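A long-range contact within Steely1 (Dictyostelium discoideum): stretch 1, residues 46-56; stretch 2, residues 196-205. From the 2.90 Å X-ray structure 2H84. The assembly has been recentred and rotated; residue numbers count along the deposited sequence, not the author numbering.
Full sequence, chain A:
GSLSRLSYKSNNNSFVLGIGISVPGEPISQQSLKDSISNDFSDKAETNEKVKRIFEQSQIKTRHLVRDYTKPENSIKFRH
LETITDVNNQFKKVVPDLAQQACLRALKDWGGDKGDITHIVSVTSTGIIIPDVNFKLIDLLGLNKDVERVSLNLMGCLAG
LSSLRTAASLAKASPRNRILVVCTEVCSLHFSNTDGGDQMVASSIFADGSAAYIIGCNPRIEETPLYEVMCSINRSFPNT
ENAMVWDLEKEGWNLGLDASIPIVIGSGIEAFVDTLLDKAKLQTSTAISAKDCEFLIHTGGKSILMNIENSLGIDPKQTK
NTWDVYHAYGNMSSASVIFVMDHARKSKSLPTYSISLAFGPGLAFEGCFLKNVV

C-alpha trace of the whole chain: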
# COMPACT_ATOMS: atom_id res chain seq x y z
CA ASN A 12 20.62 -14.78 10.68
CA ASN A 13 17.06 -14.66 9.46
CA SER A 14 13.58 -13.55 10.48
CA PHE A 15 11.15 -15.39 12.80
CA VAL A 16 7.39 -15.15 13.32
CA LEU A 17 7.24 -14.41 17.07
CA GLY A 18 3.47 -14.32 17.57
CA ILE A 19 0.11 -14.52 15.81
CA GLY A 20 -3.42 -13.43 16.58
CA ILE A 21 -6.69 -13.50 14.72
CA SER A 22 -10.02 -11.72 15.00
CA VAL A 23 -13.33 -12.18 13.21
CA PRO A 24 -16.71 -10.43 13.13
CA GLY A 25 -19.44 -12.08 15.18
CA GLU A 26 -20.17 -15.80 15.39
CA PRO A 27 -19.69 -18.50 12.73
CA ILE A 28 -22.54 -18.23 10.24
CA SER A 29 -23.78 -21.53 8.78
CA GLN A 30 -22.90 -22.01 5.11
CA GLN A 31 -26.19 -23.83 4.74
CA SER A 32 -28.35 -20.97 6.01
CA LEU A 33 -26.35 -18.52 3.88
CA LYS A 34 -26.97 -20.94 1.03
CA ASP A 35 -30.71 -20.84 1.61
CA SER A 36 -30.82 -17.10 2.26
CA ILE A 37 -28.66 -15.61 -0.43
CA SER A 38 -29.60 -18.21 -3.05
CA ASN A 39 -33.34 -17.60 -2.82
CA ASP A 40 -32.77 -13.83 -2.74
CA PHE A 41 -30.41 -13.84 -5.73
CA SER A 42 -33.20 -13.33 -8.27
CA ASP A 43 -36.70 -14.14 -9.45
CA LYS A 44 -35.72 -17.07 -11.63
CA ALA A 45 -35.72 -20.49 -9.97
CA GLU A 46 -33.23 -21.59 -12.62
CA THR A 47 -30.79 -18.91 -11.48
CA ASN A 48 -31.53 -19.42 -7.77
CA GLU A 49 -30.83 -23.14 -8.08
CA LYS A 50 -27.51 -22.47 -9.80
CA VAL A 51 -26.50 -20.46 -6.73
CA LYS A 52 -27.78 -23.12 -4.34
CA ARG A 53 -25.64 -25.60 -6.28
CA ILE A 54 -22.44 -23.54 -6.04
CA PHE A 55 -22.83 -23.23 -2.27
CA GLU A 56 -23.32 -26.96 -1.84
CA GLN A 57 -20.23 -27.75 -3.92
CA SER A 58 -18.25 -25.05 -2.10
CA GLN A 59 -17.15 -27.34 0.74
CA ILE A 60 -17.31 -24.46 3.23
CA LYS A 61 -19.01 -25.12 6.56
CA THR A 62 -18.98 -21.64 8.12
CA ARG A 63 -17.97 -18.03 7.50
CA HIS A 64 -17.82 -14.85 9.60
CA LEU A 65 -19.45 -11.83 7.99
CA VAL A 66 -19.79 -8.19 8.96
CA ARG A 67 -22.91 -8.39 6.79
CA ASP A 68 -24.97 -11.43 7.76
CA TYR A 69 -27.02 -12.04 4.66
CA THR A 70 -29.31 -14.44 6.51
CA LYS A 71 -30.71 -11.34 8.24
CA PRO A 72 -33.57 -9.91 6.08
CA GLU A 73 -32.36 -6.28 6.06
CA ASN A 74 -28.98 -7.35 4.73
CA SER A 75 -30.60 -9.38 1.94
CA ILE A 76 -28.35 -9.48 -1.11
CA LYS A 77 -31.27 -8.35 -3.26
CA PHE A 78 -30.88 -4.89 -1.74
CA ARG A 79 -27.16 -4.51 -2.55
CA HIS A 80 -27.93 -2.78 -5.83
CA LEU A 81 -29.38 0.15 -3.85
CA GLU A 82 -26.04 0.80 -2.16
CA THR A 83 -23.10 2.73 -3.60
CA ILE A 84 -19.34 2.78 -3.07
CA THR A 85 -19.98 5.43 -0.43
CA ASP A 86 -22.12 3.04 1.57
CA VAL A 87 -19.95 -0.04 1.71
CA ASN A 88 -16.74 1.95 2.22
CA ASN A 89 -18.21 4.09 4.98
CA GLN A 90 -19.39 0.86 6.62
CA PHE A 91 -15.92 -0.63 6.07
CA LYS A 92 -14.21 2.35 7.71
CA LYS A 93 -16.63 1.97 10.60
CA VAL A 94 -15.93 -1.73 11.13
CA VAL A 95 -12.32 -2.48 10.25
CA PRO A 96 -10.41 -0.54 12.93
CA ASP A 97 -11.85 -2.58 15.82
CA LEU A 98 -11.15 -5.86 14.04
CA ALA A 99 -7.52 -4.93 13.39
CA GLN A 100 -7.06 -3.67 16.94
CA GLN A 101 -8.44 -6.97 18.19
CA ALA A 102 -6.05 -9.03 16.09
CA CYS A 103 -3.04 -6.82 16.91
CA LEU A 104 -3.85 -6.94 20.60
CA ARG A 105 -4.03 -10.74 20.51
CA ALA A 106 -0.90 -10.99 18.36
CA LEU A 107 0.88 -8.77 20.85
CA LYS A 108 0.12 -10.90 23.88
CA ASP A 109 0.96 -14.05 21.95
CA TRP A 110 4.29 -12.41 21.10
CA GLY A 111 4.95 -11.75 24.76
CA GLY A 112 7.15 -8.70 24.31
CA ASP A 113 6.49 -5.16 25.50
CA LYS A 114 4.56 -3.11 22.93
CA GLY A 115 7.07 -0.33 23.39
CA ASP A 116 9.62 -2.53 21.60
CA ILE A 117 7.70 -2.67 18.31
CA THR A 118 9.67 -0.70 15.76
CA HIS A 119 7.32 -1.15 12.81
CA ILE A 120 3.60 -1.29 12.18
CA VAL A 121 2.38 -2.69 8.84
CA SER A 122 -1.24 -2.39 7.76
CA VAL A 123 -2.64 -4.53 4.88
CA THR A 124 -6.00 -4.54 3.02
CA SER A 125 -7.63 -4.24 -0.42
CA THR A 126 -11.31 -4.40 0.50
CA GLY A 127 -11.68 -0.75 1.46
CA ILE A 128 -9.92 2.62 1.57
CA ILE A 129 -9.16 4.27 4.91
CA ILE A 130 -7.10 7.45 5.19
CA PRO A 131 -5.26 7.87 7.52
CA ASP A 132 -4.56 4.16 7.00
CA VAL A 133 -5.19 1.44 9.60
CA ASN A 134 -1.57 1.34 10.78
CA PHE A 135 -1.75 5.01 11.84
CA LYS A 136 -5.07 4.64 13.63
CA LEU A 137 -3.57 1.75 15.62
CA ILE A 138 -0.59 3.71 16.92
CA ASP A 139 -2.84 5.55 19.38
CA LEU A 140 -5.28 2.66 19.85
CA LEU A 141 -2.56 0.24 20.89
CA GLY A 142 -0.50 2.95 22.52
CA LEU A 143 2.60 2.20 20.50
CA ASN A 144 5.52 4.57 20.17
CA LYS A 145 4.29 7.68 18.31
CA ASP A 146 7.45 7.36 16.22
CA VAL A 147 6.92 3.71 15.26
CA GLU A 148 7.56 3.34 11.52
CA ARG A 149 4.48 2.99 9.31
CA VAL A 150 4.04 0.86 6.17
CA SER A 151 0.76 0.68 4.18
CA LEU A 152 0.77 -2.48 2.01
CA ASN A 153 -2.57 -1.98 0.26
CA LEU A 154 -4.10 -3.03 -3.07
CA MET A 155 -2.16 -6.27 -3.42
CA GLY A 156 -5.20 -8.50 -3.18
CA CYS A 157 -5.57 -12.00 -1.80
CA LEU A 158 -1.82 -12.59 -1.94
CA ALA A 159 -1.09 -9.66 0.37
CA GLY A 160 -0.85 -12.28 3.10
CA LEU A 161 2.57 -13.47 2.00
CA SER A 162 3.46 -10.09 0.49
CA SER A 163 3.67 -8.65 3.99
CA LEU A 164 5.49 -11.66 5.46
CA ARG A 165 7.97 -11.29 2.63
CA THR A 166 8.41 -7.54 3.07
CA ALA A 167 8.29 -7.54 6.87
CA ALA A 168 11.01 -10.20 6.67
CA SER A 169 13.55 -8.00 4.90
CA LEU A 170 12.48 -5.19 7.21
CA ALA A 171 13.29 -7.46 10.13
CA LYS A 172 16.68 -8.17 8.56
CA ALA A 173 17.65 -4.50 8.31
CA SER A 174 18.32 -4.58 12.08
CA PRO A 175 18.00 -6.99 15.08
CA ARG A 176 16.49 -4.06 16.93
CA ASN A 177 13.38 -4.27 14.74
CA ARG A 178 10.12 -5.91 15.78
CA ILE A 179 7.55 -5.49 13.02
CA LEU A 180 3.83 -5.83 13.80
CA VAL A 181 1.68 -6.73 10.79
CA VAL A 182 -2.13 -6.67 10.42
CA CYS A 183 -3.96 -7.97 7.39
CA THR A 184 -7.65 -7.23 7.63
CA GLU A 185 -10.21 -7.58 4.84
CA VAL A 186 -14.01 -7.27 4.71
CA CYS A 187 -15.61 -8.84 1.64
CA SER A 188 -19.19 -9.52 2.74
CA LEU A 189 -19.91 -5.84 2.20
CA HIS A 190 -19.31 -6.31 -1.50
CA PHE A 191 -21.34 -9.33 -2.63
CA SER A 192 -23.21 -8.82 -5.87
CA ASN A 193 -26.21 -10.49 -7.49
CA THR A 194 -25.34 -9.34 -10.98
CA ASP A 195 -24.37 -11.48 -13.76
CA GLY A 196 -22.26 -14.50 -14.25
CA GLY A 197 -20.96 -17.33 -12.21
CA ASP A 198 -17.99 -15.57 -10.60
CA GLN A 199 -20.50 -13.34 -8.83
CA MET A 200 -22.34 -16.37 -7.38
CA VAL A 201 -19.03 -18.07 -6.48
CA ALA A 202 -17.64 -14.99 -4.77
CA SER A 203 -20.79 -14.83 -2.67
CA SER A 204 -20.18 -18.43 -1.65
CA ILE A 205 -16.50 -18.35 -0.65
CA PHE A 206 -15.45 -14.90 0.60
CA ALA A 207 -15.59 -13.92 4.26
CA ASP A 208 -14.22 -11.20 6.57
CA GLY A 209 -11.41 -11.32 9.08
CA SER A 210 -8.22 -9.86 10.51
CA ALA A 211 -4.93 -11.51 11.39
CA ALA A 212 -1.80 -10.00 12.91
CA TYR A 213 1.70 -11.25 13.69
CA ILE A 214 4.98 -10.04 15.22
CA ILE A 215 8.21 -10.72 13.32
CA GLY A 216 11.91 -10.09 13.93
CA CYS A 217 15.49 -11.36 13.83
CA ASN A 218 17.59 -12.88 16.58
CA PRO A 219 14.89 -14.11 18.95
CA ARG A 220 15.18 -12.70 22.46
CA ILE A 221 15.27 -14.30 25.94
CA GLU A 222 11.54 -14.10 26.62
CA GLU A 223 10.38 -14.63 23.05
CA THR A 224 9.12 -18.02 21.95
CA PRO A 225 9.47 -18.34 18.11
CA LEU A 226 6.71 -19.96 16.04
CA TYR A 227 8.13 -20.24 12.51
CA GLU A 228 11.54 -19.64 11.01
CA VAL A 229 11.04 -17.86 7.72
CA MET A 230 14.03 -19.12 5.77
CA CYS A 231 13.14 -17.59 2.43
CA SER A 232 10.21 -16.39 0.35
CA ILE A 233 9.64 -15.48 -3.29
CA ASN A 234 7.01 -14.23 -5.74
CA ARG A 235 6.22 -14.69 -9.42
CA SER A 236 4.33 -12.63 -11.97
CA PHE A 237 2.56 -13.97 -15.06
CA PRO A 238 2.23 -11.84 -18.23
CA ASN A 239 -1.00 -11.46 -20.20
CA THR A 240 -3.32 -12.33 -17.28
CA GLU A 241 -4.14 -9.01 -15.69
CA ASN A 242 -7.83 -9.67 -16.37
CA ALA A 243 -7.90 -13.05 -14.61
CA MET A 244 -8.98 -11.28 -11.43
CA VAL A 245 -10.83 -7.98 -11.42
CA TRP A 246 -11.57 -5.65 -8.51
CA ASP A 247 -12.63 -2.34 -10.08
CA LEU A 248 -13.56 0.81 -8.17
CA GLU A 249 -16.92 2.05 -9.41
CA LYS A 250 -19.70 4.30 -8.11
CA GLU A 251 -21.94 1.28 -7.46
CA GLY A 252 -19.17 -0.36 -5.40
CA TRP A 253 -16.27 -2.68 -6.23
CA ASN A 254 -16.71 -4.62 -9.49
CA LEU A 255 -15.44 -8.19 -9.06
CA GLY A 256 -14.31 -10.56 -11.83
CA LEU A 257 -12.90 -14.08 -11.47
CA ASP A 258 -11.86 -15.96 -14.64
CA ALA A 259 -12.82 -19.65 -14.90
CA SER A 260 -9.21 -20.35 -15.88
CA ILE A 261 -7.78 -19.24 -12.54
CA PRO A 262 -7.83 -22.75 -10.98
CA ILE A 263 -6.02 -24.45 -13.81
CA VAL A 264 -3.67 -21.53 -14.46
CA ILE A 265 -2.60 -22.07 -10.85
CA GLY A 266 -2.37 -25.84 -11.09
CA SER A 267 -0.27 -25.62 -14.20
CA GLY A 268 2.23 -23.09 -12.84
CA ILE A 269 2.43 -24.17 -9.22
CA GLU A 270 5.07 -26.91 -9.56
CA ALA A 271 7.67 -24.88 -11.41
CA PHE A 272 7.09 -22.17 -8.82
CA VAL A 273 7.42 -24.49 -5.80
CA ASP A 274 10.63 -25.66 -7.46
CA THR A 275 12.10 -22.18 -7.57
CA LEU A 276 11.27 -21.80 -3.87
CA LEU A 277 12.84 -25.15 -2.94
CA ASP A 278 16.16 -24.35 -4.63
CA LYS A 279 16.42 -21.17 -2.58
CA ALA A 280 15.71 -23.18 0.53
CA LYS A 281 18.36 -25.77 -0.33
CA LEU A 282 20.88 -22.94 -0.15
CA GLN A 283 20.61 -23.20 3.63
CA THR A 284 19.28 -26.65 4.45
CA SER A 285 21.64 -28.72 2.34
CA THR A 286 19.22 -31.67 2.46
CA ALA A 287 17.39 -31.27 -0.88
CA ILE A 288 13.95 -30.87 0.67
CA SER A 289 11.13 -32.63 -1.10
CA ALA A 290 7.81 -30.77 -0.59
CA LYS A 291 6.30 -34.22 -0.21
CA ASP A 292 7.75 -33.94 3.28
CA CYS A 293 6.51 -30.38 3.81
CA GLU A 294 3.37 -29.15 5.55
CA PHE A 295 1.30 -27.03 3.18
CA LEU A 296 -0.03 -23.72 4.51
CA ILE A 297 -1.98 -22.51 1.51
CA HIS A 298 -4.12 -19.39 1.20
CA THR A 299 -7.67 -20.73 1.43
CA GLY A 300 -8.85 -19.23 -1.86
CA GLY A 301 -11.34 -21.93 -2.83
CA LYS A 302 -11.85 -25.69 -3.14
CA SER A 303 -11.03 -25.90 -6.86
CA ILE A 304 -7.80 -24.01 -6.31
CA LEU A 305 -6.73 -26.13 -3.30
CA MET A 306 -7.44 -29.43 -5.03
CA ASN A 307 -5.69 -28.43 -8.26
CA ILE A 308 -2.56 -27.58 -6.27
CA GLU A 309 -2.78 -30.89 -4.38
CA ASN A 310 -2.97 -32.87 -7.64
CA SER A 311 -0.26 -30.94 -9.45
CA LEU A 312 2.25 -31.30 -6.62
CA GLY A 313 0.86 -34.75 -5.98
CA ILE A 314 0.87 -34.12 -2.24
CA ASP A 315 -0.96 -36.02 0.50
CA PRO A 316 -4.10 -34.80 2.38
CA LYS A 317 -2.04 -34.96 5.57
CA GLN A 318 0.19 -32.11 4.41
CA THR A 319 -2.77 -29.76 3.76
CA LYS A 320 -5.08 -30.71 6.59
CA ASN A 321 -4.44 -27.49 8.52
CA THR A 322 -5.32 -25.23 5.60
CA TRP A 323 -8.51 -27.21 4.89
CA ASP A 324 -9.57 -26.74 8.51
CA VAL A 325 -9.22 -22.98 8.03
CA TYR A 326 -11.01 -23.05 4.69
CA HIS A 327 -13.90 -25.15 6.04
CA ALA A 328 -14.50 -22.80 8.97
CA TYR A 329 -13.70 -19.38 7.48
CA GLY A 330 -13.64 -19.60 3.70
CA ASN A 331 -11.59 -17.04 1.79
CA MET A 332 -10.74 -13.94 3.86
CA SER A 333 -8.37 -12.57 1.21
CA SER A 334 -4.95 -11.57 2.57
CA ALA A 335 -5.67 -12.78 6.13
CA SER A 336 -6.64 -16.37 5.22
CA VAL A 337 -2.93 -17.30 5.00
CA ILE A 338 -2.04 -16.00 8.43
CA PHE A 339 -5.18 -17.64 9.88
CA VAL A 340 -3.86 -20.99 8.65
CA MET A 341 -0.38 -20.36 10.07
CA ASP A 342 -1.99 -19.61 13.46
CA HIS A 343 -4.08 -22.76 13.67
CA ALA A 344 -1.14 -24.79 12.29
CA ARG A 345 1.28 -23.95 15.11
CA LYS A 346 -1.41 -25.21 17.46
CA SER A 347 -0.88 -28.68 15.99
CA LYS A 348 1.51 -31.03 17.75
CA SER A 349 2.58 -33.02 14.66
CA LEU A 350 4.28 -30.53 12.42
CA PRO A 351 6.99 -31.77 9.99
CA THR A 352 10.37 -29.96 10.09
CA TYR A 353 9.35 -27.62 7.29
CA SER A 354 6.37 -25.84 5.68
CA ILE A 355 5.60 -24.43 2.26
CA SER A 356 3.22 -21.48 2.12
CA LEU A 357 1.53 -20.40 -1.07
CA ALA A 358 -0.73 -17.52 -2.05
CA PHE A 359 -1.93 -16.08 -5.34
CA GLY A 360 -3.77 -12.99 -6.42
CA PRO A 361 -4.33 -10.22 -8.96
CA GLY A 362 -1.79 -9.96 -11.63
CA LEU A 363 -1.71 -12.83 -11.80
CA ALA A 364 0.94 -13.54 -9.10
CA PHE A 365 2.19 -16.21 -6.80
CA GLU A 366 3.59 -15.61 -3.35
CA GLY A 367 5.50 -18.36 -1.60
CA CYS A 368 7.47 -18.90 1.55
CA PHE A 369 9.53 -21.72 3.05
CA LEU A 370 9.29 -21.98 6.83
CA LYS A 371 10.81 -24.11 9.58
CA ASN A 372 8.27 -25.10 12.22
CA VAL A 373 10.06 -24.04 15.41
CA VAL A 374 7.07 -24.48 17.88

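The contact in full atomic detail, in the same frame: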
# COMPACT_ATOMS: atom_id res chain seq x y z
N GLU A 46 -34.37 -21.04 -11.89
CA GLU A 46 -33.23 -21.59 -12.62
C GLU A 46 -31.95 -20.93 -12.13
O GLU A 46 -30.95 -21.61 -11.88
CB GLU A 46 -33.44 -21.40 -14.12
CG GLU A 46 -32.29 -21.81 -15.02
CD GLU A 46 -32.67 -21.75 -16.50
OE1 GLU A 46 -33.39 -20.81 -16.89
OE2 GLU A 46 -32.24 -22.64 -17.27
N THR A 47 -31.97 -19.61 -11.97
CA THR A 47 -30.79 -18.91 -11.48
C THR A 47 -30.56 -19.13 -9.98
O THR A 47 -29.43 -19.26 -9.53
CB THR A 47 -30.89 -17.41 -11.73
OG1 THR A 47 -31.21 -17.18 -13.10
CG2 THR A 47 -29.59 -16.78 -11.53
N ASN A 48 -31.64 -19.18 -9.21
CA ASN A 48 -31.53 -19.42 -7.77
C ASN A 48 -30.97 -20.80 -7.46
O ASN A 48 -30.23 -20.97 -6.50
CB ASN A 48 -32.89 -19.26 -7.09
CG ASN A 48 -33.34 -17.83 -7.03
OD1 ASN A 48 -32.77 -16.98 -7.71
ND2 ASN A 48 -34.35 -17.55 -6.23
N GLU A 49 -31.33 -21.78 -8.28
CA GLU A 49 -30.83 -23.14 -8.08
C GLU A 49 -29.34 -23.21 -8.37
O GLU A 49 -28.59 -23.88 -7.67
CB GLU A 49 -31.59 -24.11 -8.98
CG GLU A 49 -32.93 -24.55 -8.45
CD GLU A 49 -32.82 -25.18 -7.08
OE1 GLU A 49 -32.94 -24.46 -6.08
OE2 GLU A 49 -32.61 -26.39 -6.98
N LYS A 50 -28.91 -22.50 -9.41
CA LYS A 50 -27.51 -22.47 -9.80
C LYS A 50 -26.65 -21.93 -8.66
O LYS A 50 -25.50 -22.32 -8.50
CB LYS A 50 -27.35 -21.61 -11.05
CG LYS A 50 -25.92 -21.46 -11.54
CD LYS A 50 -25.89 -21.25 -13.05
CE LYS A 50 -26.89 -20.19 -13.46
NZ LYS A 50 -27.09 -20.17 -14.91
N VAL A 51 -27.22 -21.02 -7.86
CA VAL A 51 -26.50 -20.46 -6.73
C VAL A 51 -26.47 -21.55 -5.67
O VAL A 51 -25.41 -21.91 -5.17
CB VAL A 51 -27.22 -19.22 -6.16
CG1 VAL A 51 -26.45 -18.67 -4.99
CG2 VAL A 51 -27.35 -18.16 -7.23
N LYS A 52 -27.64 -22.07 -5.34
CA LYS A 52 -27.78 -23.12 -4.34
C LYS A 52 -26.77 -24.23 -4.60
O LYS A 52 -26.17 -24.77 -3.67
CB LYS A 52 -29.20 -23.69 -4.41
CG LYS A 52 -29.46 -24.85 -3.47
CD LYS A 52 -30.85 -25.42 -3.69
CE LYS A 52 -31.12 -26.61 -2.78
NZ LYS A 52 -32.52 -27.12 -2.93
N ARG A 53 -26.58 -24.56 -5.87
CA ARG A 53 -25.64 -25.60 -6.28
C ARG A 53 -24.21 -25.23 -5.87
O ARG A 53 -23.53 -25.99 -5.17
CB ARG A 53 -25.73 -25.80 -7.80
CG ARG A 53 -25.96 -27.23 -8.23
CD ARG A 53 -27.15 -27.80 -7.53
NE ARG A 53 -28.41 -27.50 -8.18
CZ ARG A 53 -29.59 -27.53 -7.55
NH1 ARG A 53 -29.68 -27.83 -6.28
NH2 ARG A 53 -30.70 -27.31 -8.17
N ILE A 54 -23.78 -24.06 -6.33
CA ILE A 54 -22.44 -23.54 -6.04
C ILE A 54 -22.12 -23.59 -4.55
O ILE A 54 -21.01 -23.98 -4.18
CB ILE A 54 -22.32 -22.09 -6.55
CG1 ILE A 54 -22.17 -22.09 -8.07
CG2 ILE A 54 -21.15 -21.39 -5.89
CD1 ILE A 54 -22.23 -20.72 -8.68
N PHE A 55 -23.06 -23.19 -3.71
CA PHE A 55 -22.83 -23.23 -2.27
C PHE A 55 -22.55 -24.65 -1.83
O PHE A 55 -21.54 -24.93 -1.19
CB PHE A 55 -24.05 -22.69 -1.51
CG PHE A 55 -24.04 -21.20 -1.35
CD1 PHE A 55 -24.19 -20.37 -2.45
CD2 PHE A 55 -23.79 -20.63 -0.10
CE1 PHE A 55 -24.11 -18.99 -2.31
CE2 PHE A 55 -23.71 -19.24 0.05
CZ PHE A 55 -23.86 -18.43 -1.05
N GLU A 56 -23.46 -25.56 -2.19
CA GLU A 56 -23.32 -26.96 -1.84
C GLU A 56 -21.93 -27.47 -2.22
O GLU A 56 -21.21 -27.99 -1.36
CB GLU A 56 -24.39 -27.78 -2.56
CG GLU A 56 -25.73 -27.81 -1.83
CD GLU A 56 -26.92 -27.95 -2.77
OE1 GLU A 56 -26.78 -28.59 -3.84
OE2 GLU A 56 -28.00 -27.40 -2.44
N GLY A 196 -23.29 -13.61 -13.86
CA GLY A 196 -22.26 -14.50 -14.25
C GLY A 196 -21.89 -15.26 -13.02
O GLY A 196 -22.12 -14.81 -11.89
N GLY A 197 -21.34 -16.43 -13.27
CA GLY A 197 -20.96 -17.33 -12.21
C GLY A 197 -20.00 -16.80 -11.19
O GLY A 197 -20.22 -17.08 -10.02
N ASP A 198 -18.96 -16.06 -11.58
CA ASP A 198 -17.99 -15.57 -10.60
C ASP A 198 -18.65 -14.77 -9.49
O ASP A 198 -18.15 -14.73 -8.36
CB ASP A 198 -16.89 -14.75 -11.30
CG ASP A 198 -17.43 -13.52 -12.02
OD1 ASP A 198 -18.63 -13.49 -12.35
OD2 ASP A 198 -16.63 -12.59 -12.26
N GLN A 199 -19.77 -14.13 -9.81
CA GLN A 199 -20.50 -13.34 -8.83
C GLN A 199 -21.10 -14.28 -7.78
O GLN A 199 -20.98 -14.04 -6.57
CB GLN A 199 -21.60 -12.52 -9.51
CG GLN A 199 -21.53 -11.05 -9.20
CD GLN A 199 -20.19 -10.42 -9.53
OE1 GLN A 199 -19.83 -9.39 -8.98
NE2 GLN A 199 -19.44 -11.04 -10.44
N MET A 200 -21.74 -15.36 -8.25
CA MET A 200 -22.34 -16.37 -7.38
C MET A 200 -21.25 -17.03 -6.52
O MET A 200 -21.40 -17.18 -5.31
CB MET A 200 -23.05 -17.43 -8.22
CG MET A 200 -24.06 -16.86 -9.21
SD MET A 200 -25.21 -18.08 -9.91
CE MET A 200 -24.32 -18.65 -11.31
N VAL A 201 -20.15 -17.43 -7.17
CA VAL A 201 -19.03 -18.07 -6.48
C VAL A 201 -18.51 -17.18 -5.35
O VAL A 201 -18.42 -17.61 -4.19
CB VAL A 201 -17.84 -18.35 -7.43
CG1 VAL A 201 -16.72 -19.04 -6.66
CG2 VAL A 201 -18.28 -19.20 -8.61
N ALA A 202 -18.18 -15.95 -5.72
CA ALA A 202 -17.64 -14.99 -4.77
C ALA A 202 -18.54 -14.87 -3.55
O ALA A 202 -18.07 -14.74 -2.43
CB ALA A 202 -17.48 -13.63 -5.45
N SER A 203 -19.85 -14.94 -3.78
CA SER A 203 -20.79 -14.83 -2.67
C SER A 203 -20.83 -16.12 -1.86
O SER A 203 -21.45 -16.17 -0.80
CB SER A 203 -22.20 -14.52 -3.19
OG SER A 203 -22.79 -15.65 -3.82
N SER A 204 -20.18 -17.16 -2.36
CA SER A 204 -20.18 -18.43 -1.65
C SER A 204 -18.89 -18.72 -0.90
O SER A 204 -18.89 -19.50 0.06
CB SER A 204 -20.47 -19.59 -2.61
OG SER A 204 -19.31 -19.90 -3.36
N ILE A 205 -17.78 -18.09 -1.30
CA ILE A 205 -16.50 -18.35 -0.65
C ILE A 205 -15.81 -17.26 0.17
O ILE A 205 -15.03 -17.58 1.07
CB ILE A 205 -15.48 -18.82 -1.68
CG1 ILE A 205 -15.20 -17.70 -2.68
CG2 ILE A 205 -16.02 -20.04 -2.40
CD1 ILE A 205 -14.08 -18.01 -3.66

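Not one hydrogen bond crosses this contact, although two serines lie in it; both hydroxyls are spent on their own helix. S203 OG donates to M200 O at 2.5 Å and S204 OG to V201 O at 2.6 Å, so each hydroxyl has its hydrogen bond within its own helix. S204 meets the other helix through both its CB, over the F55 ring, and its OG, which packs against the I54 side chain. Its CB lies over one face of the F55 ring, 3.8 Å from the centroid and 13° off the ring normal, a CH-pi contact in which a carbon bound to an electronegative oxygen meets the pi cloud.

The frame is two helices, 46-56 and 197-205, running in the same general sense at 45° and approaching to 9.2 Å between axes. The backbones register V51 with M200, I54 with V201 and F55 with S204, the last pair closest, with 5.5 Å from F55 CA to S204 CA.

Packing is by reciprocal knobs. M200 points toward the other helix and sits among T47, K50, V51 and I54; its SD comes 3.4 Å from V51 CG2, and its CE reaches K50 CG at 3.2 Å, using the aliphatic part of a lysine whose ammonium lies farther out. I54 returns the favour, settling among G197, M200, V201 and S204, with CD1 3.4 Å from M200 CB and CG2 3.5 Å from S204 OG. V201 points its CA-to-CB bond away, yet its CG2 still lies 4.2 Å from I54 CD1.

F55 starts out sideways, but its ring carries the contact inward: CZ stands 3.3 Å from S203 O. A salt bridge lies apart from the contact: R53 NH2 bonds E49 OE2 at a very short 2.4 Å within the first helix, and neither residue touches the second. The rule here is apolar knobs between helices, with the two serine hydroxyls at the contact bonded within their own helix.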